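Long-range contacts in type IV secretion protein Dot (Legionella pneumophila, PDB 6KS5), which is a bacterial deubiquitinase that regulates the association of polyubiquitin molecules with the Legionella phagosome: residues 26-31 with 101-106; 112-117 with 205-210; 136-141 with 167-172; 181-186 with 198-203. One frame throughout, in Å; residues are numbered along the deposited sequence.

Interaction 1. Residues 26-31 with 101-106; sequences FDNCFF and LGFLLR
R106 and N28 form the polar heart of this buried contact. R106 NE donates to N28 OD1, in a bond modelled so short that its length is doubtful, and R106 NH2 adds a weak bond to the same oxygen at 3.0 Å. NH2 also reaches D27 O at 2.6 Å, again weakly. Amide and guanidinium lie 23° from coplanar, and the bend of the arginine chain at CG-CD (chi3 -74°) swings NE toward the asparagine. The remaining amino group, NH1, bonds V218 O, while D27 O also receives K219 NZ, so the guanidinium and the D27 carbonyl each have a second partner. N28 sits at the N-cap of helix 29-40, yet its side chain spends its oxygen on the arginine.

Around this polar knot the packing is aromatic. F31 lays one ring face over R106 CA, a CH-pi contact 4.0 Å from the centroid, and its CB rests 3.9 Å from CA of G102, where no side chain intervenes. F103 points its edge into the face of F26, a T-shaped pair with centroids 4.5 Å apart, and F327 meets F103 edge-to-face.

C29, which follows N28, touches H270 with its side chain, consistent with the cysteine-histidine pair of a thiol deubiquitinase. The arginine ties down the D27 carbonyl and the N28 amide, the two residues before that cysteine, and would steady them if the cysteine is the nucleophile.

Interaction 2. Residues 112-117 with 205-210; sequences QLVNNS and GYTLYC
Y206 and C210, one turn apart on helix 193-214, face L113 and V114 in the short stretch between helices 95-112 and 117-122, an interhelical linker laid against a long helix. The tight part centres on the backbone carbonyl of L113. Y206 OH donates a hydrogen bond to L113 O, although the modelled length is too short to be trusted and the place of that oxygen is uncertain. Y206 CG is anti to its backbone N (chi1 -175°), where the ring starts out toward the linker. C210 SG lies above the centre of the same ring and also meets the leucine branch, with L113 CD1 3.5 Å away. V114 CB approaches C210 CB at 4.2 Å, and I55 from a neighbouring loop touches both V114 and C210.

Toward solvent the fit is slacker. V114 and T207 are both partly exposed, and they meet through aliphatic carbons alone, V114 CG2 standing 4.3 Å from T207 CB. Here no polar bond joins linker to helix. N116 uses its polar end locally instead: as N-cap of helix 117-122, it presents OD1 to the backbone N of V119.

Interaction 3. Residues 136-141 with 167-172; sequences NYKEYR and YFYNRS
R141 crosses the ring of Y169 at about a right angle, its extended chain passing over one face. CB sits above that face, offset toward the rim, in a CH-pi contact 4.1 Å from the Y169 centroid. Further out, R141 CD lies 4.1 Å from Y169 CG, and the guanidinium then turns an edge to the ring, with NH1 3.2 Å from Y169 CE2 and the two planes 56° apart. The tyrosine edge is used as well: the backbone oxygen of K138 lies in the ring plane, 3.3 Å from Y169 CD1.

The two segments lie on helices 130-140 and 162-173, whose local axes cross at -50° with a closest approach of 9.1 Å. The helical pair lies far from the centre of the chain, at the surface.

The K138 side chain crosses F168 at about a right angle. It bends at CG-CD (chi3 -34°), which brings CE to 3.4 Å from F168 CZ, while its CD brushes S172 CB. S172 itself stays tied to its own helix, OG donating to F168 O nearly along the C=O axis. F168 also touches D193 and I197 of helix 193-214. The arginine's charge has its partner in E166, which forms a salt bridge with R141 NE and accepts a hydrogen bond from Y137 OH.

Interaction 4. Residues 181-186 with 198-203; sequences SPFEKY and KNYWDA
Y186 and N199 bring their CA atoms to 5.5 Å where the loop 181-186, opening with a type I turn from S181 to E184, comes alongside helix 193-214. Y186 CG is anti to the carbonyl carbon, beside the backbone N (chi1 -40°), where the ring begins its course against the helix. Y200 CA stands almost exactly on the ring normal, 3.8 Å from the centroid, a CH-pi contact, and K185 CG covers the opposite face. The Y200 ring approaches as well: it turns its edge toward the face of Y186 in an offset edge-to-face pair, centroids 5.8 Å apart and planes at 71°, with Y200 CD1 3.8 Å from Y186 CE2. Around the tyrosine, N199 CB packs on Y186 CB at 3.8 Å, and A203 CB approaches Y186 CE1 at 3.9 Å. F183 adds a looser touch on Y200.

No hydrogen bond crosses between the segments, and the two phenols look elsewhere for partners: Y186 OH bonds E204 and Y200 OH bonds N161, while F164 stacks on the Y200 ring. Offset pair and CH-pi contact together pack the interhelical loop between 162-173 and 193-214 onto the helix that follows it.

In the fold
Interaction 1 alone is a core contact, 7 Å from the centre of the chain; interaction 2 is partly buried, and interactions 3 and 4 lie about 26 Å out. Chemistry follows place. In the core a buried arginine is shared among backbone and amide oxygens, whereas at the periphery the contacts are mostly apolar or aromatic and polar ends turn to partners outside the segments. Interactions 2 and 4 both use helix 193-214, on successive turns, probably joined by backbone hydrogen bonds, and interaction 3 reaches the same helix through F168. Interaction 3 also touches interaction 4, with Y167 packing on F183. Both are nested within the chain loop closed by interaction 2, while interaction 1 precedes them all.

Interaction 1. Residues 26-31 with 101-106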
# COMPACT_ATOMS: atom_id res chain seq x y z
N PHE A 26 10.03 3.84 -4.05
CA PHE A 26 8.74 4.53 -4.02
C PHE A 26 7.79 3.94 -2.99
O PHE A 26 6.57 4.10 -3.11
CB PHE A 26 8.08 4.53 -5.40
CG PHE A 26 8.88 5.23 -6.44
CD1 PHE A 26 8.73 6.59 -6.66
CD2 PHE A 26 9.79 4.53 -7.22
CE1 PHE A 26 9.46 7.24 -7.63
CE2 PHE A 26 10.53 5.17 -8.19
CZ PHE A 26 10.36 6.53 -8.40
N ASP A 27 8.31 3.25 -1.98
CA ASP A 27 7.51 2.67 -0.91
C ASP A 27 6.39 1.77 -1.45
O ASP A 27 5.33 1.64 -0.83
CB ASP A 27 6.94 3.76 0.01
CG ASP A 27 8.02 4.47 0.84
OD1 ASP A 27 9.20 4.05 0.79
OD2 ASP A 27 7.70 5.44 1.56
N ASN A 28 6.61 1.14 -2.61
CA ASN A 28 5.64 0.27 -3.25
C ASN A 28 6.06 -1.20 -3.14
O ASN A 28 5.71 -2.03 -3.99
CB ASN A 28 5.44 0.69 -4.72
CG ASN A 28 4.53 1.91 -4.87
OD1 ASN A 28 3.70 2.17 -4.00
ND2 ASN A 28 4.68 2.66 -5.97
N CYS A 29 6.77 -1.54 -2.07
CA CYS A 29 7.41 -2.85 -1.96
C CYS A 29 6.38 -3.98 -1.99
O CYS A 29 6.62 -5.03 -2.60
CB CYS A 29 8.23 -2.89 -0.68
SG CYS A 29 8.89 -4.51 -0.25
N PHE A 30 5.21 -3.79 -1.35
CA PHE A 30 4.17 -4.81 -1.41
C PHE A 30 3.55 -4.88 -2.79
O PHE A 30 3.26 -5.98 -3.29
CB PHE A 30 3.10 -4.53 -0.39
CG PHE A 30 1.87 -5.36 -0.64
CD1 PHE A 30 1.85 -6.68 -0.24
CD2 PHE A 30 0.74 -4.84 -1.26
CE1 PHE A 30 0.76 -7.47 -0.45
CE2 PHE A 30 -0.36 -5.62 -1.48
CZ PHE A 30 -0.35 -6.94 -1.07
N PHE A 31 3.26 -3.73 -3.39
CA PHE A 31 2.69 -3.74 -4.73
C PHE A 31 3.66 -4.36 -5.72
O PHE A 31 3.24 -5.05 -6.66
CB PHE A 31 2.31 -2.33 -5.15
CG PHE A 31 1.20 -1.75 -4.35
CD1 PHE A 31 -0.03 -2.39 -4.28
CD2 PHE A 31 1.38 -0.57 -3.66
CE1 PHE A 31 -1.06 -1.84 -3.54
CE2 PHE A 31 0.35 -0.02 -2.92
CZ PHE A 31 -0.87 -0.65 -2.86
N LEU A 101 3.98 -1.14 -12.54
CA LEU A 101 2.71 -1.61 -11.99
C LEU A 101 2.54 -1.22 -10.53
O LEU A 101 1.40 -1.10 -10.06
CB LEU A 101 2.61 -3.13 -12.15
CG LEU A 101 2.35 -3.62 -13.57
CD1 LEU A 101 2.22 -5.13 -13.61
CD2 LEU A 101 1.11 -2.96 -14.14
N GLY A 102 3.64 -1.03 -9.81
CA GLY A 102 3.53 -0.56 -8.44
C GLY A 102 2.85 0.78 -8.34
O GLY A 102 2.07 1.03 -7.42
N PHE A 103 3.11 1.67 -9.30
CA PHE A 103 2.50 2.99 -9.27
C PHE A 103 1.00 2.91 -9.53
O PHE A 103 0.20 3.56 -8.84
CB PHE A 103 3.16 3.91 -10.30
CG PHE A 103 4.58 4.27 -9.97
CD1 PHE A 103 4.89 4.83 -8.74
CD2 PHE A 103 5.59 4.09 -10.89
CE1 PHE A 103 6.19 5.17 -8.43
CE2 PHE A 103 6.89 4.43 -10.58
CZ PHE A 103 7.19 4.97 -9.36
N LEU A 104 0.59 2.14 -10.53
CA LEU A 104 -0.83 2.09 -10.88
C LEU A 104 -1.63 1.35 -9.82
O LEU A 104 -2.77 1.73 -9.52
CB LEU A 104 -1.00 1.45 -12.25
CG LEU A 104 -0.09 2.04 -13.33
CD1 LEU A 104 0.35 0.98 -14.34
CD2 LEU A 104 -0.81 3.18 -14.00
N LEU A 105 -1.05 0.30 -9.23
CA LEU A 105 -1.76 -0.44 -8.19
C LEU A 105 -1.95 0.40 -6.94
O LEU A 105 -2.98 0.30 -6.27
CB LEU A 105 -1.01 -1.73 -7.86
CG LEU A 105 -1.03 -2.83 -8.92
CD1 LEU A 105 0.12 -3.80 -8.70
CD2 LEU A 105 -2.36 -3.57 -8.90
N ARG A 106 -0.97 1.25 -6.61
CA ARG A 106 -1.09 2.09 -5.42
C ARG A 106 -2.31 2.99 -5.50
O ARG A 106 -2.94 3.28 -4.47
CB ARG A 106 0.18 2.92 -5.22
CG ARG A 106 0.03 3.99 -4.15
CD ARG A 106 1.33 4.72 -3.85
NE ARG A 106 2.27 3.91 -3.07
CZ ARG A 106 2.13 3.64 -1.78
NH1 ARG A 106 1.09 4.09 -1.11
NH2 ARG A 106 3.04 2.90 -1.16

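Interaction 2. Residues 112-117 with 205-210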
# COMPACT_ATOMS: atom_id res chain seq x y z
N GLN A 112 -11.08 1.27 -5.83
CA GLN A 112 -11.95 0.10 -5.82
C GLN A 112 -12.61 -0.12 -4.47
O GLN A 112 -13.53 -0.95 -4.38
CB GLN A 112 -11.17 -1.15 -6.24
N LEU A 113 -12.18 0.58 -3.42
CA LEU A 113 -12.79 0.41 -2.10
C LEU A 113 -13.20 1.75 -1.51
O LEU A 113 -13.10 1.97 -0.30
CB LEU A 113 -11.85 -0.35 -1.15
CG LEU A 113 -10.34 -0.07 -1.10
CD1 LEU A 113 -10.02 1.26 -0.44
CD2 LEU A 113 -9.61 -1.23 -0.42
N VAL A 114 -13.69 2.66 -2.34
CA VAL A 114 -14.22 3.92 -1.85
C VAL A 114 -15.73 4.02 -2.03
O VAL A 114 -16.41 4.62 -1.20
CB VAL A 114 -13.51 5.13 -2.50
CG1 VAL A 114 -13.82 5.21 -3.98
CG2 VAL A 114 -13.88 6.43 -1.79
N ASN A 115 -16.28 3.43 -3.10
CA ASN A 115 -17.72 3.26 -3.26
C ASN A 115 -18.17 1.85 -2.88
O ASN A 115 -19.28 1.44 -3.24
CB ASN A 115 -18.14 3.57 -4.69
CG ASN A 115 -17.33 4.69 -5.31
OD1 ASN A 115 -16.29 4.44 -5.93
ND2 ASN A 115 -17.79 5.93 -5.14
N ASN A 116 -17.33 1.10 -2.18
CA ASN A 116 -17.68 -0.23 -1.68
C ASN A 116 -18.19 -0.05 -0.25
O ASN A 116 -17.42 -0.02 0.71
CB ASN A 116 -16.48 -1.18 -1.75
CG ASN A 116 -16.84 -2.62 -1.39
OD1 ASN A 116 -17.85 -2.89 -0.75
ND2 ASN A 116 -16.00 -3.55 -1.83
N SER A 117 -19.51 0.07 -0.12
CA SER A 117 -20.10 0.26 1.20
C SER A 117 -19.94 -0.98 2.08
O SER A 117 -19.86 -0.85 3.31
CB SER A 117 -21.57 0.62 1.08
OG SER A 117 -22.34 -0.53 0.82
N GLY A 205 -14.92 9.76 7.13
CA GLY A 205 -13.72 9.08 7.59
C GLY A 205 -13.22 8.03 6.61
O GLY A 205 -12.02 7.94 6.34
N TYR A 206 -14.14 7.23 6.05
CA TYR A 206 -13.76 6.17 5.13
C TYR A 206 -13.12 6.73 3.87
O TYR A 206 -12.10 6.21 3.40
CB TYR A 206 -14.98 5.32 4.77
CG TYR A 206 -14.68 4.11 3.90
CD1 TYR A 206 -13.76 3.16 4.31
CD2 TYR A 206 -15.34 3.91 2.70
CE1 TYR A 206 -13.49 2.05 3.53
CE2 TYR A 206 -15.07 2.80 1.91
CZ TYR A 206 -14.15 1.87 2.35
OH TYR A 206 -13.87 0.76 1.59
N THR A 207 -13.70 7.79 3.29
CA THR A 207 -13.14 8.31 2.05
C THR A 207 -11.78 8.96 2.30
O THR A 207 -10.86 8.79 1.49
CB THR A 207 -14.11 9.30 1.39
OG1 THR A 207 -14.05 10.57 2.04
CG2 THR A 207 -15.54 8.77 1.43
N LEU A 208 -11.63 9.68 3.41
CA LEU A 208 -10.32 10.23 3.78
C LEU A 208 -9.28 9.13 3.87
O LEU A 208 -8.12 9.31 3.48
CB LEU A 208 -10.41 10.95 5.12
CG LEU A 208 -10.94 12.38 5.17
CD1 LEU A 208 -11.13 12.76 6.62
CD2 LEU A 208 -9.98 13.33 4.49
N TYR A 209 -9.67 7.97 4.38
CA TYR A 209 -8.77 6.83 4.47
C TYR A 209 -8.35 6.36 3.09
O TYR A 209 -7.16 6.10 2.85
CB TYR A 209 -9.46 5.72 5.25
CG TYR A 209 -8.65 4.48 5.49
CD1 TYR A 209 -7.40 4.53 6.09
CD2 TYR A 209 -9.17 3.24 5.15
CE1 TYR A 209 -6.69 3.38 6.33
CE2 TYR A 209 -8.46 2.09 5.39
CZ TYR A 209 -7.23 2.16 5.97
OH TYR A 209 -6.54 0.99 6.20
N CYS A 210 -9.30 6.26 2.16
CA CYS A 210 -8.93 5.79 0.84
C CYS A 210 -8.07 6.83 0.12
O CYS A 210 -7.18 6.48 -0.66
CB CYS A 210 -10.20 5.44 0.06
SG CYS A 210 -11.18 4.22 0.94

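Interaction 3. Residues 136-141 with 167-172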
# COMPACT_ATOMS: atom_id res chain seq x y z
N ASN A 136 -8.44 2.35 21.02
CA ASN A 136 -7.04 2.22 21.40
C ASN A 136 -6.30 3.54 21.27
O ASN A 136 -5.49 3.89 22.13
CB ASN A 136 -6.35 1.15 20.55
CG ASN A 136 -6.77 -0.25 20.92
OD1 ASN A 136 -7.29 -0.48 22.01
ND2 ASN A 136 -6.55 -1.19 20.02
N TYR A 137 -6.57 4.28 20.20
CA TYR A 137 -5.90 5.57 20.00
C TYR A 137 -6.17 6.51 21.17
O TYR A 137 -5.28 7.25 21.60
CB TYR A 137 -6.35 6.20 18.69
CG TYR A 137 -5.53 7.39 18.27
CD1 TYR A 137 -5.82 8.66 18.74
CD2 TYR A 137 -4.46 7.25 17.40
CE1 TYR A 137 -5.06 9.75 18.36
CE2 TYR A 137 -3.70 8.33 17.01
CZ TYR A 137 -4.00 9.58 17.50
OH TYR A 137 -3.24 10.66 17.11
N LYS A 138 -7.39 6.50 21.69
CA LYS A 138 -7.75 7.46 22.73
C LYS A 138 -7.07 7.14 24.05
O LYS A 138 -6.45 8.01 24.67
CB LYS A 138 -9.26 7.51 22.90
CG LYS A 138 -9.70 8.45 24.00
CD LYS A 138 -11.00 8.00 24.64
CE LYS A 138 -11.92 7.34 23.64
NZ LYS A 138 -13.31 7.27 24.17
N GLU A 139 -7.17 5.89 24.51
CA GLU A 139 -6.58 5.55 25.80
C GLU A 139 -5.06 5.43 25.74
O GLU A 139 -4.38 5.76 26.72
CB GLU A 139 -7.18 4.25 26.34
CG GLU A 139 -8.69 4.30 26.52
CD GLU A 139 -9.11 4.84 27.88
OE1 GLU A 139 -10.31 5.19 28.03
OE2 GLU A 139 -8.25 4.91 28.79
N TYR A 140 -4.51 4.99 24.60
CA TYR A 140 -3.07 4.84 24.49
C TYR A 140 -2.36 6.18 24.38
O TYR A 140 -1.20 6.30 24.79
CB TYR A 140 -2.71 3.98 23.29
CG TYR A 140 -2.84 2.48 23.48
CD1 TYR A 140 -3.10 1.93 24.73
CD2 TYR A 140 -2.71 1.61 22.40
CE1 TYR A 140 -3.23 0.55 24.90
CE2 TYR A 140 -2.83 0.24 22.55
CZ TYR A 140 -3.09 -0.28 23.80
OH TYR A 140 -3.21 -1.65 23.96
N ARG A 141 -3.02 7.20 23.83
CA ARG A 141 -2.35 8.47 23.63
C ARG A 141 -2.14 9.26 24.92
O ARG A 141 -1.47 10.30 24.88
CB ARG A 141 -3.12 9.33 22.63
CG ARG A 141 -2.23 10.15 21.73
CD ARG A 141 -3.05 11.10 20.88
NE ARG A 141 -2.24 12.18 20.33
CZ ARG A 141 -1.96 13.30 20.97
NH1 ARG A 141 -2.43 13.50 22.20
NH2 ARG A 141 -1.21 14.23 20.39
N TYR A 167 -9.15 15.52 18.00
CA TYR A 167 -10.35 16.03 18.63
C TYR A 167 -10.99 14.96 19.51
O TYR A 167 -11.41 15.24 20.64
CB TYR A 167 -11.33 16.52 17.57
CG TYR A 167 -12.57 17.15 18.15
CD1 TYR A 167 -12.54 18.44 18.69
CD2 TYR A 167 -13.77 16.47 18.17
CE1 TYR A 167 -13.67 19.01 19.22
CE2 TYR A 167 -14.91 17.03 18.70
CZ TYR A 167 -14.86 18.30 19.22
OH TYR A 167 -16.00 18.85 19.75
N PHE A 168 -11.03 13.71 19.03
CA PHE A 168 -11.60 12.61 19.80
C PHE A 168 -10.84 12.39 21.10
O PHE A 168 -11.44 12.10 22.14
CB PHE A 168 -11.60 11.33 18.96
CG PHE A 168 -12.30 10.17 19.60
CD1 PHE A 168 -13.44 10.35 20.36
CD2 PHE A 168 -11.84 8.87 19.40
CE1 PHE A 168 -14.10 9.28 20.93
CE2 PHE A 168 -12.48 7.79 19.97
CZ PHE A 168 -13.62 7.99 20.74
N TYR A 169 -9.51 12.53 21.06
CA TYR A 169 -8.71 12.26 22.25
C TYR A 169 -8.97 13.29 23.34
O TYR A 169 -9.46 12.96 24.42
CB TYR A 169 -7.23 12.23 21.88
CG TYR A 169 -6.31 12.29 23.08
CD1 TYR A 169 -6.20 11.22 23.95
CD2 TYR A 169 -5.54 13.42 23.33
CE1 TYR A 169 -5.36 11.26 25.04
CE2 TYR A 169 -4.70 13.48 24.43
CZ TYR A 169 -4.61 12.40 25.28
OH TYR A 169 -3.77 12.45 26.37
N ASN A 170 -8.65 14.56 23.06
CA ASN A 170 -8.73 15.58 24.09
C ASN A 170 -10.17 15.88 24.49
O ASN A 170 -10.41 16.37 25.59
CB ASN A 170 -8.00 16.85 23.64
CG ASN A 170 -8.77 17.62 22.57
OD1 ASN A 170 -8.51 17.48 21.38
ND2 ASN A 170 -9.70 18.46 23.01
N ARG A 171 -11.14 15.58 23.62
CA ARG A 171 -12.52 15.84 23.98
C ARG A 171 -12.97 14.98 25.15
O ARG A 171 -13.76 15.43 25.98
CB ARG A 171 -13.42 15.61 22.76
CG ARG A 171 -14.90 15.84 23.03
CD ARG A 171 -15.80 15.32 21.91
NE ARG A 171 -17.17 15.17 22.38
CZ ARG A 171 -17.54 14.38 23.40
NH1 ARG A 171 -16.65 13.62 24.03
NH2 ARG A 171 -18.81 14.33 23.77
N SER A 172 -12.43 13.75 25.26
CA SER A 172 -12.76 12.84 26.33
C SER A 172 -11.74 12.86 27.47
O SER A 172 -11.95 12.18 28.48
CB SER A 172 -12.89 11.42 25.80
OG SER A 172 -13.52 11.38 24.53

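Interaction 4. Residues 181-186 with 198-203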
# COMPACT_ATOMS: atom_id res chain seq x y z
N SER A 181 -14.48 21.47 16.29
CA SER A 181 -15.66 22.17 15.77
C SER A 181 -16.37 21.37 14.66
O SER A 181 -17.53 21.00 14.82
CB SER A 181 -15.29 23.57 15.30
N PRO A 182 -15.68 21.09 13.54
CA PRO A 182 -16.38 20.39 12.45
C PRO A 182 -16.85 19.01 12.83
O PRO A 182 -17.83 18.51 12.26
CB PRO A 182 -15.33 20.33 11.33
CG PRO A 182 -14.24 21.26 11.74
CD PRO A 182 -14.25 21.21 13.23
N PHE A 183 -16.19 18.37 13.80
CA PHE A 183 -16.52 17.00 14.17
C PHE A 183 -17.52 16.91 15.32
O PHE A 183 -17.93 15.80 15.68
CB PHE A 183 -15.26 16.22 14.56
CG PHE A 183 -14.07 16.52 13.70
CD1 PHE A 183 -14.00 16.03 12.40
CD2 PHE A 183 -13.00 17.25 14.19
CE1 PHE A 183 -12.90 16.28 11.61
CE2 PHE A 183 -11.89 17.50 13.41
CZ PHE A 183 -11.84 17.02 12.11
N GLU A 184 -17.92 18.04 15.91
CA GLU A 184 -18.83 17.96 17.04
C GLU A 184 -20.22 17.51 16.63
O GLU A 184 -20.99 17.06 17.49
CB GLU A 184 -18.87 19.31 17.76
CG GLU A 184 -19.51 19.29 19.13
CD GLU A 184 -19.02 18.16 20.03
OE1 GLU A 184 -17.84 17.74 19.91
OE2 GLU A 184 -19.82 17.70 20.87
N LYS A 185 -20.56 17.58 15.34
CA LYS A 185 -21.85 17.08 14.87
C LYS A 185 -22.01 15.60 15.18
O LYS A 185 -23.10 15.15 15.55
CB LYS A 185 -21.99 17.34 13.37
CG LYS A 185 -20.72 17.05 12.57
CD LYS A 185 -20.87 17.42 11.09
CE LYS A 185 -21.74 16.41 10.35
NZ LYS A 185 -21.54 16.46 8.87
N TYR A 186 -20.93 14.82 15.03
CA TYR A 186 -20.99 13.38 15.26
C TYR A 186 -21.04 13.01 16.74
O TYR A 186 -21.22 11.83 17.06
CB TYR A 186 -19.79 12.67 14.62
CG TYR A 186 -19.38 13.18 13.26
CD1 TYR A 186 -20.18 12.99 12.15
CD2 TYR A 186 -18.16 13.83 13.08
CE1 TYR A 186 -19.80 13.45 10.90
CE2 TYR A 186 -17.77 14.29 11.83
CZ TYR A 186 -18.60 14.10 10.75
OH TYR A 186 -18.22 14.56 9.50
N LYS A 198 -18.70 5.80 14.11
CA LYS A 198 -19.42 5.40 12.91
C LYS A 198 -19.97 6.60 12.16
O LYS A 198 -19.89 6.66 10.92
CB LYS A 198 -20.56 4.44 13.29
CG LYS A 198 -21.21 3.74 12.11
CD LYS A 198 -22.08 2.58 12.59
CE LYS A 198 -23.24 2.32 11.65
NZ LYS A 198 -22.82 2.38 10.23
N ASN A 199 -20.52 7.58 12.88
CA ASN A 199 -21.03 8.79 12.23
C ASN A 199 -19.93 9.54 11.51
O ASN A 199 -20.15 10.13 10.45
CB ASN A 199 -21.70 9.70 13.26
CG ASN A 199 -23.09 9.23 13.63
OD1 ASN A 199 -23.73 8.50 12.89
ND2 ASN A 199 -23.56 9.68 14.79
N TYR A 200 -18.72 9.55 12.09
CA TYR A 200 -17.59 10.16 11.40
C TYR A 200 -17.17 9.31 10.22
O TYR A 200 -16.87 9.84 9.14
CB TYR A 200 -16.43 10.35 12.37
CG TYR A 200 -15.12 10.66 11.67
CD1 TYR A 200 -14.94 11.87 11.04
CD2 TYR A 200 -14.08 9.73 11.64
CE1 TYR A 200 -13.75 12.17 10.40
CE2 TYR A 200 -12.89 10.02 11.00
CZ TYR A 200 -12.73 11.24 10.38
OH TYR A 200 -11.55 11.55 9.74
N TRP A 201 -17.17 7.98 10.40
CA TRP A 201 -16.65 7.07 9.39
C TRP A 201 -17.48 7.10 8.12
O TRP A 201 -16.96 7.31 7.02
CB TRP A 201 -16.59 5.65 9.96
CG TRP A 201 -15.83 4.71 9.11
CD1 TRP A 201 -16.33 3.66 8.39
CD2 TRP A 201 -14.42 4.72 8.88
NE1 TRP A 201 -15.31 3.02 7.73
CE2 TRP A 201 -14.13 3.66 8.01
CE3 TRP A 201 -13.37 5.53 9.32
CZ2 TRP A 201 -12.84 3.37 7.58
CZ3 TRP A 201 -12.09 5.26 8.89
CH2 TRP A 201 -11.83 4.18 8.03
N ASP A 202 -18.80 6.88 8.24
CA ASP A 202 -19.65 6.79 7.07
C ASP A 202 -19.81 8.14 6.38
O ASP A 202 -20.16 8.18 5.19
CB ASP A 202 -21.03 6.25 7.43
CG ASP A 202 -20.99 4.81 7.90
OD1 ASP A 202 -20.22 3.99 7.33
OD2 ASP A 202 -21.75 4.48 8.84
N ALA A 203 -19.56 9.24 7.09
CA ALA A 203 -19.70 10.55 6.46
C ALA A 203 -18.45 10.90 5.67
O ALA A 203 -18.50 11.05 4.44
CB ALA A 203 -19.99 11.62 7.51